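Local coordinates for ECF RNA polymerase sigma factor SigK (Mycobacterium tuberculosis, PDB 4NQW), which probably directs RNA polymerase to specific promoters to start transcription, as an extracytoplasmic function sigma factor kept inactive by an anti-sigma factor until proteolysis releases it, at residues 73-78 against 95-100. Numbering follows the deposited sequence.
Sequences QEIYLE and AWLLTM. With CD (cadmium ion), chain F.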
loop_
_atom_site.group_PDB
_atom_site.type_symbol
_atom_site.label_atom_id
_atom_site.label_comp_id
_atom_site.label_asym_id
_atom_site.label_seq_id
_atom_site.Cartn_x
_atom_site.Cartn_y
_atom_site.Cartn_z
ATOM N N GLN A 73 -1.268 -12.817 -8.652
ATOM C CA GLN A 73 -0.680 -13.026 -9.980
ATOM C C GLN A 73 -0.653 -11.737 -10.788
ATOM O O GLN A 73 0.365 -11.398 -11.391
ATOM C CB GLN A 73 -1.468 -14.065 -10.776
ATOM C CG GLN A 73 -1.254 -15.498 -10.342
ATOM C CD GLN A 73 -2.007 -16.470 -11.231
ATOM O OE1 GLN A 73 -3.221 -16.356 -11.402
ATOM N NE2 GLN A 73 -1.292 -17.424 -11.808
ATOM N N GLU A 74 -1.787 -11.041 -10.816
ATOM C CA GLU A 74 -1.894 -9.767 -11.521
ATOM C C GLU A 74 -0.854 -8.778 -11.004
ATOM O O GLU A 74 -0.249 -8.047 -11.784
ATOM C CB GLU A 74 -3.297 -9.174 -11.368
ATOM C CG GLU A 74 -4.381 -9.907 -12.146
ATOM C CD GLU A 74 -5.779 -9.364 -11.883
ATOM O OE1 GLU A 74 -5.920 -8.352 -11.161
ATOM O OE2 GLU A 74 -6.746 -9.957 -12.403
ATOM N N ILE A 75 -0.648 -8.776 -9.687
ATOM C CA ILE A 75 0.297 -7.862 -9.043
ATOM C C ILE A 75 1.721 -8.117 -9.526
ATOM O O ILE A 75 2.406 -7.188 -9.943
ATOM C CB ILE A 75 0.226 -7.960 -7.501
ATOM C CG1 ILE A 75 -1.119 -7.419 -7.008
ATOM C CG2 ILE A 75 1.350 -7.163 -6.854
ATOM C CD1 ILE A 75 -1.513 -7.855 -5.611
ATOM N N TYR A 76 2.159 -9.372 -9.488
ATOM C CA TYR A 76 3.516 -9.718 -9.926
ATOM C C TYR A 76 3.696 -9.663 -11.446
ATOM O O TYR A 76 4.822 -9.501 -11.924
ATOM C CB TYR A 76 3.947 -11.074 -9.359
ATOM C CG TYR A 76 4.278 -10.987 -7.890
ATOM C CD1 TYR A 76 3.390 -11.449 -6.922
ATOM C CD2 TYR A 76 5.467 -10.409 -7.465
ATOM C CE1 TYR A 76 3.688 -11.351 -5.572
ATOM C CE2 TYR A 76 5.773 -10.305 -6.119
ATOM C CZ TYR A 76 4.882 -10.778 -5.178
ATOM O OH TYR A 76 5.190 -10.680 -3.842
ATOM N N LEU A 77 2.604 -9.779 -12.200
ATOM C CA LEU A 77 2.655 -9.514 -13.642
ATOM C C LEU A 77 2.923 -8.025 -13.872
ATOM O O LEU A 77 3.731 -7.670 -14.726
ATOM C CB LEU A 77 1.360 -9.958 -14.343
ATOM C CG LEU A 77 1.311 -10.047 -15.882
ATOM C CD1 LEU A 77 1.301 -8.679 -16.557
ATOM C CD2 LEU A 77 2.438 -10.904 -16.447
ATOM N N GLU A 78 2.263 -7.157 -13.103
ATOM C CA GLU A 78 2.527 -5.713 -13.191
ATOM C C GLU A 78 3.943 -5.368 -12.729
ATOM O O GLU A 78 4.579 -4.489 -13.306
ATOM C CB GLU A 78 1.504 -4.884 -12.401
ATOM C CG GLU A 78 1.733 -3.378 -12.543
ATOM C CD GLU A 78 0.666 -2.515 -11.894
ATOM O OE1 GLU A 78 0.841 -1.279 -11.882
ATOM O OE2 GLU A 78 -0.346 -3.052 -11.398
ATOM N N ALA A 95 7.794 -0.725 -0.709
ATOM C CA ALA A 95 6.677 0.220 -0.724
ATOM C C ALA A 95 6.018 0.296 -2.099
ATOM O O ALA A 95 4.793 0.365 -2.204
ATOM C CB ALA A 95 7.150 1.601 -0.292
ATOM N N TRP A 96 6.838 0.287 -3.144
ATOM C CA TRP A 96 6.361 0.291 -4.528
ATOM C C TRP A 96 5.484 -0.933 -4.806
ATOM O O TRP A 96 4.434 -0.821 -5.441
ATOM C CB TRP A 96 7.567 0.314 -5.470
ATOM C CG TRP A 96 7.261 0.471 -6.927
ATOM C CD1 TRP A 96 7.014 1.636 -7.592
ATOM C CD2 TRP A 96 7.222 -0.570 -7.911
ATOM N NE1 TRP A 96 6.804 1.382 -8.927
ATOM C CE2 TRP A 96 6.926 0.035 -9.149
ATOM C CE3 TRP A 96 7.396 -1.957 -7.863
ATOM C CZ2 TRP A 96 6.801 -0.697 -10.330
ATOM C CZ3 TRP A 96 7.274 -2.686 -9.038
ATOM C CH2 TRP A 96 6.981 -2.053 -10.256
ATOM N N LEU A 97 5.913 -2.091 -4.308
ATOM C CA LEU A 97 5.187 -3.350 -4.491
ATOM C C LEU A 97 3.902 -3.408 -3.663
ATOM O O LEU A 97 2.836 -3.731 -4.189
ATOM C CB LEU A 97 6.090 -4.535 -4.128
ATOM C CG LEU A 97 5.471 -5.937 -4.109
ATOM C CD1 LEU A 97 5.072 -6.375 -5.506
ATOM C CD2 LEU A 97 6.446 -6.932 -3.497
ATOM N N LEU A 98 4.002 -3.116 -2.368
ATOM C CA LEU A 98 2.833 -3.216 -1.485
ATOM C C LEU A 98 1.764 -2.174 -1.808
ATOM O O LEU A 98 0.573 -2.437 -1.654
ATOM C CB LEU A 98 3.228 -3.129 -0.004
ATOM C CG LEU A 98 3.479 -4.459 0.716
ATOM C CD1 LEU A 98 2.259 -5.365 0.673
ATOM C CD2 LEU A 98 4.676 -5.177 0.131
ATOM N N THR A 99 2.191 -0.999 -2.260
ATOM C CA THR A 99 1.263 0.062 -2.643
ATOM C C THR A 99 0.433 -0.332 -3.864
ATOM O O THR A 99 -0.777 -0.099 -3.892
ATOM C CB THR A 99 2.012 1.375 -2.932
ATOM O OG1 THR A 99 2.760 1.759 -1.772
ATOM C CG2 THR A 99 1.041 2.491 -3.294
ATOM N N MET A 100 1.076 -0.922 -4.869
ATOM C CA MET A 100 0.359 -1.374 -6.064
ATOM C C MET A 100 -0.517 -2.594 -5.768
ATOM O O MET A 100 -1.559 -2.777 -6.395
ATOM C CB MET A 100 1.325 -1.651 -7.225
ATOM C CG MET A 100 2.260 -2.837 -7.046
ATOM S SD MET A 100 3.028 -3.369 -8.590
ATOM C CE MET A 100 3.866 -1.870 -9.103
HETATM CD CD CD F . -1.532 -0.580 -11.176
HETATM O O HOH W 1 -0.150 -4.009 -8.679
HETATM O O HOH W 2 -2.484 0.562 -13.487
#
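Leu97 packs its CD1 against Ile75 CG2 and Tyr76 CE2, 4.0 Å from each, the apolar heart of the contact between helices 65-82 and 93-111; its forked methyls let it touch both residues. In Ile75 a chi1 of -68° puts CG2, one arm of the beta branch, anti to the backbone N. The Ile75 and Leu97 side chains cross at about a right angle, and CG2 also lies 4.4 Å from Met100 CG. The Tyr76 ring approaches Leu97 obliquely; its hydroxyl, near Leu97 CD2, is satisfied by Thr50 of helix 42-62, whose Val54 also packs on Tyr76 and Leu97. Met100, bent at chi3 (58°), has CE over the rim of one face of the Trp96 ring, while its flexible, unbranched thioether chain puts SD 4.1 Å from Ile75 O. On the polar side packing gives way to water and metal. The extended Glu78, a carboxylate on a long chain, suits a cation here: it reaches Met100 tip to tip, and both oxygens bind cadmium, OE1 at 2.6 Å. OE2 also hydrogen-bonds Arg104 and a water that weakly bridges to Met100 O. Segments 73-78 and 95-100, axes 138° apart, belong to the helical bundle of sigma-70 domain 2, the −10 element-binding domain.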